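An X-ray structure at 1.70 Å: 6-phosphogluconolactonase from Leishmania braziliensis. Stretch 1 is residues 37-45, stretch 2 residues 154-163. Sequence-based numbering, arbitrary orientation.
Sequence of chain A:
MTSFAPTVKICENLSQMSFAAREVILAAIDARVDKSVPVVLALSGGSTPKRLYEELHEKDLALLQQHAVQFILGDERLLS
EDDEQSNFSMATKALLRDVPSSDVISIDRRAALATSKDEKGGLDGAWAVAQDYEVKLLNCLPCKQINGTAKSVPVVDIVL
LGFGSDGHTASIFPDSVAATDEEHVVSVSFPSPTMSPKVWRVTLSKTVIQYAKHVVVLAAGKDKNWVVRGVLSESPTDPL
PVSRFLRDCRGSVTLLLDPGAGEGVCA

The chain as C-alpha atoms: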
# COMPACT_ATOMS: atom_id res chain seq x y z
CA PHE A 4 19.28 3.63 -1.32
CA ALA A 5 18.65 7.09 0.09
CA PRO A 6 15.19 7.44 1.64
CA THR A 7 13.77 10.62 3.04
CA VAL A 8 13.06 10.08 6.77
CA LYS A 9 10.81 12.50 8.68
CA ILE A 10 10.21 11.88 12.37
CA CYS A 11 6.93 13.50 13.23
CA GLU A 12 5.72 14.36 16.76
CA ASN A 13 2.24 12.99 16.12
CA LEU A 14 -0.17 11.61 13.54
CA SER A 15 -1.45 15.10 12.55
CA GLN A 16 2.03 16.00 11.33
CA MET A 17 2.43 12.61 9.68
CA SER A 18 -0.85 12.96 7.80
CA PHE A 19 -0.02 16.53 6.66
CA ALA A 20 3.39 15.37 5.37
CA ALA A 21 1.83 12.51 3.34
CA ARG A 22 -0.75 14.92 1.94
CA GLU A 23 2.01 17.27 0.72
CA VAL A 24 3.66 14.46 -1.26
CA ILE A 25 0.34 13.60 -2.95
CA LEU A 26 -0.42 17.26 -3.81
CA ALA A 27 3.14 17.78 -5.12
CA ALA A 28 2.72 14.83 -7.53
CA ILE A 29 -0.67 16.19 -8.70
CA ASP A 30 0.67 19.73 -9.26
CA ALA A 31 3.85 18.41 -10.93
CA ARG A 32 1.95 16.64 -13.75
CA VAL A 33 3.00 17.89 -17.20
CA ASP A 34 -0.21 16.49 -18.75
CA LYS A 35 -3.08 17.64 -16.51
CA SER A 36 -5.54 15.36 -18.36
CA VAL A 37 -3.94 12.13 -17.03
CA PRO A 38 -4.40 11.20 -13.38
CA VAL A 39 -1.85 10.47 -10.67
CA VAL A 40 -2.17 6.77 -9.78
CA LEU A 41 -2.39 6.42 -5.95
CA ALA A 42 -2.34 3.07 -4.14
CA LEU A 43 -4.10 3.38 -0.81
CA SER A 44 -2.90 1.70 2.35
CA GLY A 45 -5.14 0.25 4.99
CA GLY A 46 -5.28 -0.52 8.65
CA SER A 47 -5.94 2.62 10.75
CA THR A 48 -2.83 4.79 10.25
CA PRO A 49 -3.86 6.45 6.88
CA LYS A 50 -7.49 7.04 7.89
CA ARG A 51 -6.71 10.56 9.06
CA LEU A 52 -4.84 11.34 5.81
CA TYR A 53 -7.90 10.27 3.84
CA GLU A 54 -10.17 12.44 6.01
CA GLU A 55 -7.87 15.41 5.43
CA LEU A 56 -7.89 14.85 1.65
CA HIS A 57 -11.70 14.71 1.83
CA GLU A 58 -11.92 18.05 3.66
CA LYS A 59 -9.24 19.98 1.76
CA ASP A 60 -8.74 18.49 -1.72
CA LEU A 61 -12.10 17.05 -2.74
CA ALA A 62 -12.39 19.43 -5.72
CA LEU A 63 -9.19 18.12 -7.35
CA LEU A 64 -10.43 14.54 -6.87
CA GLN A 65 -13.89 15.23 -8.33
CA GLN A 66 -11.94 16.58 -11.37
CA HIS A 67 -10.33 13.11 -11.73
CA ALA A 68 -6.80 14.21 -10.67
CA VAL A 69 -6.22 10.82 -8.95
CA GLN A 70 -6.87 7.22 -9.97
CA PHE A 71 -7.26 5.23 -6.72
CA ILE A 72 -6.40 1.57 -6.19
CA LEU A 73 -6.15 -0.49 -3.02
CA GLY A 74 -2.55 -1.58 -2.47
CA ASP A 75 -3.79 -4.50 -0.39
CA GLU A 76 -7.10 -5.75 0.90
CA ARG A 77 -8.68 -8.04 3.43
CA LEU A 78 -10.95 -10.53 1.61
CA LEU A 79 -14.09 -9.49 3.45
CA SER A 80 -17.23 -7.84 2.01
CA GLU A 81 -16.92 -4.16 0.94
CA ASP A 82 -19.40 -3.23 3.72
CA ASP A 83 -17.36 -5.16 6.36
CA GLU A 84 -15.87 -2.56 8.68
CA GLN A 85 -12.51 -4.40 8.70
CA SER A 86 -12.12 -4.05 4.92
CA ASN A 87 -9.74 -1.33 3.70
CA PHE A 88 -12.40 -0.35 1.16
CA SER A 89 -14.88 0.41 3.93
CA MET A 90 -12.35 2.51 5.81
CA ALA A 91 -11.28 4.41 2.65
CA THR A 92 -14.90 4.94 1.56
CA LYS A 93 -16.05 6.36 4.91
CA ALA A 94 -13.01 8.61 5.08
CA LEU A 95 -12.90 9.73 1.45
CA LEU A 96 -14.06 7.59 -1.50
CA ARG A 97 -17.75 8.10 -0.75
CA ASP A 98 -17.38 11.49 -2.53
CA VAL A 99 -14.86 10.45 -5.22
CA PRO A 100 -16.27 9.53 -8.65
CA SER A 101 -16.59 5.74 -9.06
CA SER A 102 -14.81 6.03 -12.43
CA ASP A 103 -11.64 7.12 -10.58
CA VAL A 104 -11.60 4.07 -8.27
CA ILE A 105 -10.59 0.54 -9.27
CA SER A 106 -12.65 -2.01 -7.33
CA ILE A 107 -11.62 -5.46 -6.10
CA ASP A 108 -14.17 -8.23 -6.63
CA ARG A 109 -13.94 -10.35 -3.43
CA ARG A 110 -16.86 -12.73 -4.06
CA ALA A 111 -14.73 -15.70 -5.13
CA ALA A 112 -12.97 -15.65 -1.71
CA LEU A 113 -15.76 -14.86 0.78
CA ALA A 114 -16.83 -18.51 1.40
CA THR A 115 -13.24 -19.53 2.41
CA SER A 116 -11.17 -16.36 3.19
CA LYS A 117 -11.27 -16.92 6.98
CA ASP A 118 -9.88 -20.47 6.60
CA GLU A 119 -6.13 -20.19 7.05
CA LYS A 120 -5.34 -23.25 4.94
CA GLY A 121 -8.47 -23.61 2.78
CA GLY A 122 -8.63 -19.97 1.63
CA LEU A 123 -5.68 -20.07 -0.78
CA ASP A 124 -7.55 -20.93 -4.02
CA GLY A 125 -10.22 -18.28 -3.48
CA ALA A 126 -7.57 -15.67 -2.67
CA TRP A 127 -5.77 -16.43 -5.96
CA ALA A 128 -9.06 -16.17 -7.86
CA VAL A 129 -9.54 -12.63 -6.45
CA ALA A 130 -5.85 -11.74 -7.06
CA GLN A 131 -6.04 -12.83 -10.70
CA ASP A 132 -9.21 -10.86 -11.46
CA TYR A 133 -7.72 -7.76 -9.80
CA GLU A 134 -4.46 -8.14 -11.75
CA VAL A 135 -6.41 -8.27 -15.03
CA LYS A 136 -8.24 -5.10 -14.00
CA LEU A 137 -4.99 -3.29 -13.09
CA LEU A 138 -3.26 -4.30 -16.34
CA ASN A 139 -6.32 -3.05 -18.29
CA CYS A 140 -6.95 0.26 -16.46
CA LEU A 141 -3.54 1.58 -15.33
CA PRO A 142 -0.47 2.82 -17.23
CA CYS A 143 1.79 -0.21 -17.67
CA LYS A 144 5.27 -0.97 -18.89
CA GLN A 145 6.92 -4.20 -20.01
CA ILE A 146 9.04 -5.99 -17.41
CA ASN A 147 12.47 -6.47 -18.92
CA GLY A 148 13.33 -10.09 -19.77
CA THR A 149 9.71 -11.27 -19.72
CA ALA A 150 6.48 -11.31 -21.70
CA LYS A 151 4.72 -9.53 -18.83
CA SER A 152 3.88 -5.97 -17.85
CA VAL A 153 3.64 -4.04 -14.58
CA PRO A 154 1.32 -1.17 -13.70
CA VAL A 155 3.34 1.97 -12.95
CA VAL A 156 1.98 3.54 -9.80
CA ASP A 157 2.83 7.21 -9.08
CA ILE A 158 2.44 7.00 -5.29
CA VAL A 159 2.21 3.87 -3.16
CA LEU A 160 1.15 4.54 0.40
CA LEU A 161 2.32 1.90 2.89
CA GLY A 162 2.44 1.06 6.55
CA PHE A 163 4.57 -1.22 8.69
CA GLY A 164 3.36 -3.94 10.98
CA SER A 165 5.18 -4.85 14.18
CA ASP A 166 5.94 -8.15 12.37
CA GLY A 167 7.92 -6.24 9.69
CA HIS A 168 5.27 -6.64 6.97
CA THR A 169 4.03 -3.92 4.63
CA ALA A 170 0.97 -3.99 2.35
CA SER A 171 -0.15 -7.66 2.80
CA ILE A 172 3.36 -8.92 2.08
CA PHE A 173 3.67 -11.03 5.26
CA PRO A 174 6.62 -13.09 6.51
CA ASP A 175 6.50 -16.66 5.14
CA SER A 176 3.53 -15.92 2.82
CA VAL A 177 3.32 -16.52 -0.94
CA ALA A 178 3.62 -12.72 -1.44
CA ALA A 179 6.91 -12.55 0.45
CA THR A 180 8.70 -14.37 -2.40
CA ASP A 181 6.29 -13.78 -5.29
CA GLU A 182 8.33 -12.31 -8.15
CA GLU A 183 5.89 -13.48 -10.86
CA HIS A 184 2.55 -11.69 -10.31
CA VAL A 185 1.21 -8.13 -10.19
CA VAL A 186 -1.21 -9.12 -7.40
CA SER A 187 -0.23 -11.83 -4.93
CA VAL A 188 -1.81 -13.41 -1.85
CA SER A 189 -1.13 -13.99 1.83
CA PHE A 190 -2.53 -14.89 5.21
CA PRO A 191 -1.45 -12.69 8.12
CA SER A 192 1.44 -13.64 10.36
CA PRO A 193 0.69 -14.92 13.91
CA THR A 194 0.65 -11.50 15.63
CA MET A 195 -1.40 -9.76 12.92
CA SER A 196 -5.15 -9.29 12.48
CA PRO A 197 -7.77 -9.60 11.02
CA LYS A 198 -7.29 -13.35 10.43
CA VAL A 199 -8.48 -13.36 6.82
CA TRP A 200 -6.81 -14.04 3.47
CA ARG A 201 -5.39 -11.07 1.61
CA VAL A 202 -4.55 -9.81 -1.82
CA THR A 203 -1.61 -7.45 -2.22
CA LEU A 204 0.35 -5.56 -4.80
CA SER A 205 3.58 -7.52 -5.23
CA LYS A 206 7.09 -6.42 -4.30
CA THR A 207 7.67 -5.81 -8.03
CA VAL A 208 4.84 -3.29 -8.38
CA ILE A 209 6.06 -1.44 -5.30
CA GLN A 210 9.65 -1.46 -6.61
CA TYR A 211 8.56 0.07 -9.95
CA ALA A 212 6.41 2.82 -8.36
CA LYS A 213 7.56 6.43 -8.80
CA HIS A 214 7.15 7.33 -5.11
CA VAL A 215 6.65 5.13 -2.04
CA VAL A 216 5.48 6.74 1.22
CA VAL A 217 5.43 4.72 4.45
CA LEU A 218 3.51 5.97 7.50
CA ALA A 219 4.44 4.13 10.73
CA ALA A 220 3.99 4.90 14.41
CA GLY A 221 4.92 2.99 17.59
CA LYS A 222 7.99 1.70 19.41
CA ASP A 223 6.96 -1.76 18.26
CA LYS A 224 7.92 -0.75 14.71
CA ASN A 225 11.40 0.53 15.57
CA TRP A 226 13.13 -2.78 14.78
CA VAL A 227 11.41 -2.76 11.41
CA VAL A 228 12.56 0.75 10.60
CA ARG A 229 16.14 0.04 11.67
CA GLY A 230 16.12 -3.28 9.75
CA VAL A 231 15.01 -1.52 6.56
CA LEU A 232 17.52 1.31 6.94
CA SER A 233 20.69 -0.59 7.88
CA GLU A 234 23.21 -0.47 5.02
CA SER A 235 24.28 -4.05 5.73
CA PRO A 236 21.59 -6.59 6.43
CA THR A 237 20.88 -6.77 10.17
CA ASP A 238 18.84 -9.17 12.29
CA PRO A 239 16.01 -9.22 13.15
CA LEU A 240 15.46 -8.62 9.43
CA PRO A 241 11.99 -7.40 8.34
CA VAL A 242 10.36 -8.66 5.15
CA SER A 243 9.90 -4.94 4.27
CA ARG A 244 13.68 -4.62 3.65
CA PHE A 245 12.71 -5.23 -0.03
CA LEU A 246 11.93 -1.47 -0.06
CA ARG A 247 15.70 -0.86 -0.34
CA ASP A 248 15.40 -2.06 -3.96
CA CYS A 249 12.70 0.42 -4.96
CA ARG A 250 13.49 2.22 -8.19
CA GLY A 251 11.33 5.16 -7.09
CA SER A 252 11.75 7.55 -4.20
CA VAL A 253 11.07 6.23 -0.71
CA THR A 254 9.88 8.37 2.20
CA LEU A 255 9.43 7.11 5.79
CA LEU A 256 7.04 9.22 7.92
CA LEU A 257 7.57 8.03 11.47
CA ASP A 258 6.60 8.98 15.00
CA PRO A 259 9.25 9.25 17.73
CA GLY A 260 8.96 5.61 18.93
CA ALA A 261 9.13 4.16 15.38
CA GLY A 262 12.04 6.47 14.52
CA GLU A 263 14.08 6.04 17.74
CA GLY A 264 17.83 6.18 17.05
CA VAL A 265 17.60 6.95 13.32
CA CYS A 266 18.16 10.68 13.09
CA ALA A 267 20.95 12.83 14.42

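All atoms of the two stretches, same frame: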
# COMPACT_ATOMS: atom_id res chain seq x y z
N VAL A 37 -4.22 13.51 -17.44
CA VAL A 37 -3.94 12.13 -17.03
C VAL A 37 -3.78 12.11 -15.52
O VAL A 37 -3.06 12.94 -14.97
CB VAL A 37 -2.66 11.54 -17.68
CG1 VAL A 37 -2.69 11.72 -19.17
CG2 VAL A 37 -1.39 12.16 -17.09
N PRO A 38 -4.44 11.17 -14.84
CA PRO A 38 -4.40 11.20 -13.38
C PRO A 38 -3.08 10.70 -12.77
O PRO A 38 -2.32 10.00 -13.43
CB PRO A 38 -5.53 10.25 -12.98
CG PRO A 38 -5.59 9.27 -14.07
CD PRO A 38 -5.30 10.07 -15.33
N VAL A 39 -2.85 11.10 -11.53
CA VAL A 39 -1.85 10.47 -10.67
C VAL A 39 -2.44 9.14 -10.18
O VAL A 39 -3.59 9.10 -9.73
CB VAL A 39 -1.52 11.41 -9.47
CG1 VAL A 39 -0.78 10.69 -8.34
CG2 VAL A 39 -0.71 12.60 -9.97
N VAL A 40 -1.69 8.05 -10.28
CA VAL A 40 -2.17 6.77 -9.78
C VAL A 40 -1.70 6.64 -8.32
O VAL A 40 -0.50 6.67 -8.07
CB VAL A 40 -1.64 5.57 -10.62
CG1 VAL A 40 -2.25 4.29 -10.13
CG2 VAL A 40 -1.95 5.76 -12.09
N LEU A 41 -2.66 6.50 -7.40
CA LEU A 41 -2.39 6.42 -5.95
C LEU A 41 -2.86 5.07 -5.44
O LEU A 41 -4.04 4.74 -5.59
CB LEU A 41 -3.12 7.56 -5.22
CG LEU A 41 -3.02 7.65 -3.68
CD1 LEU A 41 -1.58 7.78 -3.24
CD2 LEU A 41 -3.90 8.80 -3.12
N ALA A 42 -1.96 4.30 -4.81
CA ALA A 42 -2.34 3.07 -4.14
C ALA A 42 -2.50 3.34 -2.66
O ALA A 42 -1.54 3.74 -1.96
CB ALA A 42 -1.28 1.98 -4.36
N LEU A 43 -3.72 3.13 -2.19
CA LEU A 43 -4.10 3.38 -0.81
C LEU A 43 -3.64 2.28 0.09
O LEU A 43 -3.65 1.09 -0.30
CB LEU A 43 -5.62 3.47 -0.72
CG LEU A 43 -6.27 4.59 -1.51
CD1 LEU A 43 -7.76 4.46 -1.39
CD2 LEU A 43 -5.75 5.96 -1.07
N SER A 44 -3.17 2.65 1.28
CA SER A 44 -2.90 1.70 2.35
C SER A 44 -4.10 1.56 3.28
O SER A 44 -5.04 2.35 3.24
CB SER A 44 -1.68 2.10 3.16
OG SER A 44 -1.89 3.41 3.64
N GLY A 45 -4.05 0.55 4.12
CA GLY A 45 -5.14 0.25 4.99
C GLY A 45 -4.74 0.25 6.44
O GLY A 45 -3.82 0.97 6.86
N PRO A 154 1.89 -2.50 -13.81
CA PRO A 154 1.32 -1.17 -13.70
C PRO A 154 2.32 -0.25 -13.01
O PRO A 154 3.03 -0.69 -12.09
CB PRO A 154 0.05 -1.38 -12.86
CG PRO A 154 0.28 -2.60 -12.08
CD PRO A 154 1.21 -3.47 -12.92
N VAL A 155 2.43 0.97 -13.51
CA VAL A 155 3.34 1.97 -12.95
C VAL A 155 2.53 2.89 -12.07
O VAL A 155 1.71 3.68 -12.55
CB VAL A 155 4.09 2.75 -14.05
CG1 VAL A 155 5.00 3.80 -13.43
CG2 VAL A 155 4.88 1.77 -14.93
N VAL A 156 2.71 2.74 -10.77
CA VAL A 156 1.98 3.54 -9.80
C VAL A 156 2.79 4.80 -9.47
O VAL A 156 3.98 4.72 -9.22
CB VAL A 156 1.68 2.70 -8.54
CG1 VAL A 156 0.98 3.55 -7.49
CG2 VAL A 156 0.87 1.48 -8.92
N ASP A 157 2.14 5.96 -9.44
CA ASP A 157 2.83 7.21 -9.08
C ASP A 157 3.20 7.30 -7.59
O ASP A 157 4.34 7.64 -7.23
CB ASP A 157 2.01 8.44 -9.49
CG ASP A 157 1.89 8.58 -10.99
OD1 ASP A 157 2.90 8.99 -11.61
OD2 ASP A 157 0.84 8.23 -11.54
N ILE A 158 2.24 6.98 -6.74
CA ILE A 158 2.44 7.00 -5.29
C ILE A 158 1.82 5.77 -4.66
O ILE A 158 0.62 5.54 -4.80
CB ILE A 158 1.80 8.25 -4.63
CG1 ILE A 158 2.38 9.53 -5.22
CG2 ILE A 158 1.95 8.18 -3.07
CD1 ILE A 158 1.66 10.78 -4.79
N VAL A 159 2.66 4.98 -3.99
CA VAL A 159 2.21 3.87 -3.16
C VAL A 159 2.31 4.28 -1.69
O VAL A 159 3.40 4.54 -1.18
CB VAL A 159 3.01 2.55 -3.40
CG1 VAL A 159 2.48 1.43 -2.47
CG2 VAL A 159 2.98 2.12 -4.89
N LEU A 160 1.17 4.33 -1.02
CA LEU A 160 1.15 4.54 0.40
C LEU A 160 1.29 3.18 1.08
O LEU A 160 0.67 2.21 0.64
CB LEU A 160 -0.17 5.17 0.82
CG LEU A 160 -0.47 6.56 0.27
CD1 LEU A 160 -1.89 6.96 0.72
CD2 LEU A 160 0.56 7.54 0.78
N LEU A 161 2.07 3.13 2.16
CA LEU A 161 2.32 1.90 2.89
C LEU A 161 2.34 2.15 4.39
O LEU A 161 2.50 3.28 4.84
CB LEU A 161 3.68 1.28 2.47
CG LEU A 161 3.86 0.78 1.05
CD1 LEU A 161 5.32 0.37 0.91
CD2 LEU A 161 2.91 -0.38 0.74
N GLY A 162 2.14 1.08 5.14
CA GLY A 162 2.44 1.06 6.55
C GLY A 162 3.40 -0.05 6.90
O GLY A 162 3.76 -0.85 6.04
N PHE A 163 3.78 -0.10 8.16
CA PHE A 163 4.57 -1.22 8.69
C PHE A 163 3.78 -1.87 9.80
O PHE A 163 3.23 -1.18 10.66
CB PHE A 163 5.89 -0.74 9.31
CG PHE A 163 6.96 -0.32 8.33
CD1 PHE A 163 7.10 -0.90 7.06
CD2 PHE A 163 7.88 0.61 8.71
CE1 PHE A 163 8.15 -0.50 6.23
CE2 PHE A 163 8.92 1.00 7.91
CZ PHE A 163 9.06 0.44 6.67
O HOH W 1 -0.81 0.59 -0.82
O HOH W 2 -0.16 3.90 5.72

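Strand 39-43 and the strand that begins at Ile158 lie side by side in parallel, their axes 14° apart and 4.8 Å at closest approach, although touching residues are at least 114 positions apart in sequence. Leu41 is paired with Ile158 and Ala42 with Val159.

The hydrogen bonds follow the alternation expected of parallel strands. Val40 O accepts from Ile158 N (3.1 Å), Ile158 O accepts from Ala42 N (2.9 Å), and Ala42 O accepts from Leu160 N (2.9 Å), all close to linear. Ile158 thus spends both its amide and its carbonyl on stretch 1, while Ala42 does the same toward stretch 2. The carbonyl of Ile158 also receives a CA-H...O contact from Leu41 CA at 3.3 Å.

At the start of the ladder a side chain takes over from the backbone. Asp157 OD2 accepts from Val40 N at 2.8 Å with an almost straight N-H...O angle, satisfying an amide ahead of the first strand-to-strand rung. Asp157 N adds a weak bond to Val40 O (3.1 Å), which therefore serves two successive amides.

Beyond Leu160 the link passes through solvent. Water 1 donates to Leu160 O (2.6 Å) and weakly to Leu43 O (2.9 Å), although acceptors within its reach outnumber its protons. Water 2 lies 2.7 Å from Ser44 OG and donates weakly to Leu161 O (2.9 Å), bridging a side chain to the opposing backbone; Ser44 OG is also hydrogen-bonded elsewhere in the structure.

Apolar contacts fill in around this polar framework. On the sheet face carrying Leu41 and Ile158, Leu41 CD1 packs 3.6 Å from Ile158 CG2 and 3.9 Å from Leu160 CG. On the face of Ala42 and Val159, the small Ala42 CB sits 4.2 Å from Val159 CG1 and equally far from Val156 CG1. These buried side chains offer no polar groups, leaving the backbone bonds flanked by hydrocarbon.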